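Coat protein (Leviviridae sp., PDB 6YFR) forms the shell of a virus-like particle of a single-stranded RNA bacteriophage and, as in related phages, probably packages the viral genome. Local coordinates at residues 27-39 and 48-60. Numbering follows the deposited sequence.
Sequences NPPGLVPQVVQTE and IMSKISVYYYIPS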
loop_
_atom_site.group_PDB
_atom_site.type_symbol
_atom_site.label_atom_id
_atom_site.label_comp_id
_atom_site.label_asym_id
_atom_site.label_seq_id
_atom_site.Cartn_x
_atom_site.Cartn_y
_atom_site.Cartn_z
ATOM N N ASN A 27 -72.230 30.208 0.361
ATOM C CA ASN A 27 -70.970 29.736 0.905
ATOM C C ASN A 27 -70.055 30.921 1.209
ATOM O O ASN A 27 -70.312 32.043 0.764
ATOM C CB ASN A 27 -70.325 28.748 -0.067
ATOM C CG ASN A 27 -70.518 29.132 -1.512
ATOM O OD1 ASN A 27 -70.598 30.312 -1.855
ATOM N ND2 ASN A 27 -70.588 28.129 -2.378
ATOM N N PRO A 28 -68.999 30.712 1.999
ATOM C CA PRO A 28 -68.101 31.826 2.363
ATOM C C PRO A 28 -67.519 32.497 1.133
ATOM O O PRO A 28 -67.481 31.897 0.048
ATOM C CB PRO A 28 -67.007 31.139 3.201
ATOM C CG PRO A 28 -67.155 29.672 2.924
ATOM C CD PRO A 28 -68.609 29.467 2.686
ATOM N N PRO A 29 -67.047 33.744 1.262
ATOM C CA PRO A 29 -66.658 34.505 0.060
ATOM C C PRO A 29 -65.542 33.860 -0.743
ATOM O O PRO A 29 -65.604 33.855 -1.980
ATOM C CB PRO A 29 -66.236 35.867 0.632
ATOM C CG PRO A 29 -65.891 35.593 2.057
ATOM C CD PRO A 29 -66.841 34.521 2.496
ATOM N N GLY A 30 -64.529 33.304 -0.078
ATOM C CA GLY A 30 -63.458 32.630 -0.795
ATOM C C GLY A 30 -63.927 31.467 -1.642
ATOM O O GLY A 30 -63.187 31.009 -2.519
ATOM N N LEU A 31 -65.147 30.981 -1.405
ATOM C CA LEU A 31 -65.736 29.898 -2.178
ATOM C C LEU A 31 -66.910 30.365 -3.033
ATOM O O LEU A 31 -67.754 29.550 -3.423
ATOM C CB LEU A 31 -66.170 28.770 -1.244
ATOM C CG LEU A 31 -65.007 28.090 -0.523
ATOM C CD1 LEU A 31 -65.511 27.174 0.575
ATOM C CD2 LEU A 31 -64.158 27.317 -1.519
ATOM N N VAL A 32 -66.982 31.658 -3.329
ATOM C CA VAL A 32 -68.029 32.156 -4.227
ATOM C C VAL A 32 -67.792 31.593 -5.627
ATOM O O VAL A 32 -66.658 31.665 -6.132
ATOM C CB VAL A 32 -68.040 33.689 -4.241
ATOM C CG1 VAL A 32 -68.770 34.207 -5.465
ATOM C CG2 VAL A 32 -68.694 34.224 -2.976
ATOM N N PRO A 33 -68.803 31.015 -6.272
ATOM C CA PRO A 33 -68.612 30.507 -7.636
ATOM C C PRO A 33 -68.151 31.614 -8.569
ATOM O O PRO A 33 -68.603 32.757 -8.476
ATOM C CB PRO A 33 -70.004 29.991 -8.021
ATOM C CG PRO A 33 -70.688 29.728 -6.720
ATOM C CD PRO A 33 -70.160 30.756 -5.765
ATOM N N GLN A 34 -67.239 31.265 -9.476
ATOM C CA GLN A 34 -66.607 32.249 -10.341
ATOM C C GLN A 34 -66.662 31.823 -11.800
ATOM O O GLN A 34 -66.704 30.629 -12.123
ATOM C CB GLN A 34 -65.145 32.484 -9.947
ATOM C CG GLN A 34 -64.960 33.342 -8.713
ATOM C CD GLN A 34 -63.522 33.780 -8.533
ATOM O OE1 GLN A 34 -62.598 33.128 -9.023
ATOM N NE2 GLN A 34 -63.323 34.893 -7.838
ATOM N N VAL A 35 -66.657 32.824 -12.678
ATOM C CA VAL A 35 -66.458 32.638 -14.111
ATOM C C VAL A 35 -65.250 33.472 -14.519
ATOM O O VAL A 35 -65.199 34.674 -14.242
ATOM C CB VAL A 35 -67.699 33.045 -14.925
ATOM C CG1 VAL A 35 -67.506 32.681 -16.389
ATOM C CG2 VAL A 35 -68.949 32.385 -14.367
ATOM N N VAL A 36 -64.283 32.841 -15.171
ATOM C CA VAL A 36 -63.020 33.479 -15.519
ATOM C C VAL A 36 -62.833 33.380 -17.026
ATOM O O VAL A 36 -62.868 32.279 -17.587
ATOM C CB VAL A 36 -61.837 32.833 -14.782
ATOM C CG1 VAL A 36 -60.542 33.551 -15.122
ATOM C CG2 VAL A 36 -62.083 32.838 -13.283
ATOM N N GLN A 37 -62.639 34.522 -17.679
ATOM C CA GLN A 37 -62.237 34.559 -19.078
ATOM C C GLN A 37 -60.756 34.899 -19.164
ATOM O O GLN A 37 -60.292 35.851 -18.528
ATOM C CB GLN A 37 -63.049 35.577 -19.882
ATOM C CG GLN A 37 -62.614 35.649 -21.339
ATOM C CD GLN A 37 -63.285 36.765 -22.117
ATOM O OE1 GLN A 37 -64.159 37.466 -21.603
ATOM N NE2 GLN A 37 -62.873 36.937 -23.370
ATOM N N THR A 38 -60.023 34.125 -19.955
ATOM C CA THR A 38 -58.580 34.261 -20.100
ATOM C C THR A 38 -58.243 34.453 -21.570
ATOM O O THR A 38 -58.798 33.763 -22.430
ATOM C CB THR A 38 -57.859 33.025 -19.549
ATOM O OG1 THR A 38 -58.004 32.985 -18.125
ATOM C CG2 THR A 38 -56.383 33.044 -19.909
ATOM N N GLU A 39 -57.353 35.398 -21.861
ATOM C CA GLU A 39 -56.822 35.581 -23.210
ATOM C C GLU A 39 -55.303 35.589 -23.111
ATOM O O GLU A 39 -54.714 36.566 -22.637
ATOM C CB GLU A 39 -57.344 36.869 -23.847
ATOM C CG GLU A 39 -58.856 36.918 -23.997
ATOM C CD GLU A 39 -59.396 35.858 -24.942
ATOM O OE1 GLU A 39 -58.625 35.348 -25.783
ATOM O OE2 GLU A 39 -60.599 35.537 -24.846
ATOM N N ILE A 48 -53.285 32.549 -29.896
ATOM C CA ILE A 48 -53.900 33.150 -28.719
ATOM C C ILE A 48 -54.980 32.192 -28.243
ATOM O O ILE A 48 -55.849 31.786 -29.021
ATOM C CB ILE A 48 -54.481 34.543 -28.998
ATOM C CG1 ILE A 48 -53.354 35.548 -29.221
ATOM C CG2 ILE A 48 -55.334 35.002 -27.828
ATOM C CD1 ILE A 48 -53.839 36.970 -29.396
ATOM N N MET A 49 -54.907 31.811 -26.976
ATOM C CA MET A 49 -55.903 30.948 -26.364
ATOM C C MET A 49 -56.971 31.818 -25.715
ATOM O O MET A 49 -56.655 32.664 -24.862
ATOM C CB MET A 49 -55.261 30.020 -25.335
ATOM C CG MET A 49 -54.289 29.015 -25.928
ATOM S SD MET A 49 -55.119 27.814 -26.982
ATOM C CE MET A 49 -56.257 27.078 -25.811
ATOM N N SER A 50 -58.222 31.631 -26.143
ATOM C CA SER A 50 -59.385 32.225 -25.499
ATOM C C SER A 50 -60.044 31.153 -24.643
ATOM O O SER A 50 -60.465 30.117 -25.168
ATOM C CB SER A 50 -60.378 32.765 -26.530
ATOM O OG SER A 50 -59.809 33.795 -27.318
ATOM N N LYS A 51 -60.132 31.394 -23.337
ATOM C CA LYS A 51 -60.657 30.408 -22.407
ATOM C C LYS A 51 -61.780 30.999 -21.566
ATOM O O LYS A 51 -61.751 32.177 -21.194
ATOM C CB LYS A 51 -59.554 29.880 -21.479
ATOM C CG LYS A 51 -58.437 29.121 -22.179
ATOM C CD LYS A 51 -57.383 28.671 -21.173
ATOM C CE LYS A 51 -56.240 27.937 -21.856
ATOM N NZ LYS A 51 -55.191 27.512 -20.888
ATOM N N ILE A 52 -62.769 30.160 -21.267
ATOM C CA ILE A 52 -63.802 30.459 -20.281
ATOM C C ILE A 52 -63.837 29.309 -19.285
ATOM O O ILE A 52 -63.818 28.138 -19.681
ATOM C CB ILE A 52 -65.189 30.659 -20.924
ATOM C CG1 ILE A 52 -65.151 31.737 -22.006
ATOM C CG2 ILE A 52 -66.220 31.026 -19.864
ATOM C CD1 ILE A 52 -65.235 33.141 -21.465
ATOM N N SER A 53 -63.897 29.636 -17.999
ATOM C CA SER A 53 -63.864 28.636 -16.943
ATOM C C SER A 53 -64.919 28.965 -15.901
ATOM O O SER A 53 -64.969 30.090 -15.397
ATOM C CB SER A 53 -62.480 28.573 -16.292
ATOM O OG SER A 53 -61.484 28.261 -17.252
ATOM N N VAL A 54 -65.762 27.991 -15.584
ATOM C CA VAL A 54 -66.776 28.136 -14.549
ATOM C C VAL A 54 -66.403 27.193 -13.418
ATOM O O VAL A 54 -66.374 25.967 -13.605
ATOM C CB VAL A 54 -68.185 27.841 -15.084
ATOM C CG1 VAL A 54 -69.202 28.005 -13.974
ATOM C CG2 VAL A 54 -68.506 28.761 -16.248
ATOM N N TYR A 55 -66.094 27.771 -12.257
ATOM C CA TYR A 55 -65.794 27.024 -11.041
ATOM C C TYR A 55 -66.958 27.228 -10.080
ATOM O O TYR A 55 -67.168 28.342 -9.584
ATOM C CB TYR A 55 -64.485 27.501 -10.411
ATOM C CG TYR A 55 -63.306 27.547 -11.357
ATOM C CD1 TYR A 55 -62.657 26.385 -11.748
ATOM C CD2 TYR A 55 -62.827 28.758 -11.841
ATOM C CE1 TYR A 55 -61.574 26.422 -12.607
ATOM C CE2 TYR A 55 -61.742 28.807 -12.700
ATOM C CZ TYR A 55 -61.120 27.636 -13.080
ATOM O OH TYR A 55 -60.042 27.681 -13.936
ATOM N N TYR A 56 -67.717 26.163 -9.817
ATOM C CA TYR A 56 -68.816 26.210 -8.855
ATOM C C TYR A 56 -68.440 25.336 -7.665
ATOM O O TYR A 56 -68.347 24.111 -7.791
ATOM C CB TYR A 56 -70.127 25.744 -9.482
ATOM C CG TYR A 56 -71.345 26.061 -8.642
ATOM C CD1 TYR A 56 -72.077 27.220 -8.858
ATOM C CD2 TYR A 56 -71.762 25.202 -7.632
ATOM C CE1 TYR A 56 -73.190 27.518 -8.092
ATOM C CE2 TYR A 56 -72.875 25.491 -6.862
ATOM C CZ TYR A 56 -73.583 26.651 -7.095
ATOM O OH TYR A 56 -74.691 26.944 -6.330
ATOM N N TYR A 57 -68.223 25.963 -6.514
ATOM C CA TYR A 57 -67.814 25.251 -5.312
ATOM C C TYR A 57 -69.059 24.817 -4.549
ATOM O O TYR A 57 -69.885 25.655 -4.169
ATOM C CB TYR A 57 -66.912 26.132 -4.451
ATOM C CG TYR A 57 -65.747 26.711 -5.219
ATOM C CD1 TYR A 57 -64.652 25.924 -5.559
ATOM C CD2 TYR A 57 -65.744 28.044 -5.615
ATOM C CE1 TYR A 57 -63.584 26.449 -6.267
ATOM C CE2 TYR A 57 -64.679 28.579 -6.322
ATOM C CZ TYR A 57 -63.603 27.778 -6.645
ATOM O OH TYR A 57 -62.544 28.307 -7.347
ATOM N N ILE A 58 -69.192 23.512 -4.329
ATOM C CA ILE A 58 -70.398 22.942 -3.735
ATOM C C ILE A 58 -69.992 22.022 -2.587
ATOM O O ILE A 58 -69.026 21.253 -2.715
ATOM C CB ILE A 58 -71.237 22.214 -4.801
ATOM C CG1 ILE A 58 -72.571 21.730 -4.233
ATOM C CG2 ILE A 58 -70.458 21.057 -5.424
ATOM C CD1 ILE A 58 -73.504 21.173 -5.291
ATOM N N PRO A 59 -70.671 22.088 -1.442
ATOM C CA PRO A 59 -70.306 21.213 -0.323
ATOM C C PRO A 59 -70.652 19.763 -0.612
ATOM O O PRO A 59 -71.626 19.455 -1.304
ATOM C CB PRO A 59 -71.134 21.762 0.846
ATOM C CG PRO A 59 -72.274 22.484 0.198
ATOM C CD PRO A 59 -71.717 23.056 -1.072
ATOM N N SER A 60 -69.832 18.863 -0.063
ATOM C CA SER A 60 -69.997 17.438 -0.323
ATOM C C SER A 60 -71.266 16.872 0.298
ATOM O O SER A 60 -71.706 15.790 -0.104
ATOM C CB SER A 60 -68.785 16.663 0.197
ATOM O OG SER A 60 -68.676 16.777 1.605
#
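Gln34 to Glu39 pair with Ser50 to Tyr55 in an antiparallel beta hairpin, the third and fourth strands of the five-stranded sheet of this ssRNA phage coat protein; the strand directions differ by 172°. Three hydrogen-bonded pairs, Gln34–Tyr55, Val36–Ser53 and Thr38–Lys51, each exchange two backbone bonds; Gln34 N to Tyr55 O, at 2.9 Å, is typical.

Apolar contacts differ on the two faces. On the face of Val35 and Gln37, helices of a second subunit pack, as in the coat-protein dimer of this phage family. Here Val35 CG1 meets Val54 CG2 at 4.0 Å, the two side chains lying alongside each other, while Ile52, bent at chi2 (-82°), reaches across with CD1 to Gln37 CG at 3.6 Å. On the other face, Val36 CG2 touches the edge of the Tyr55 ring at CE2.

Before the strand begins, Pro33 lies beside the Tyr56 ring, its CB 3.6 Å from CD1. The Tyr57 ring packs against Leu31 and Val32: Leu31 CD2 sits over one face of the ring, and Val32 O lies in the ring plane at the edge, 3.7 Å from CE2.

Polar side chains gather near the turn of the hairpin. Ser50 OG bonds to Ile112 O of the second subunit; Gln37 NE2 hydrogen-bonds to Ser111 OG, and Gln37 OE1 accepts from Arg108 NE, both of that subunit. Gln37 NE2 also gives a hydrogen bond to Glu39 OE2 at 3.1 Å, the extended side chain (chi1 179°) carrying the amide there, and the bond lies almost in the amide plane and meets the anti lone pair of OE2.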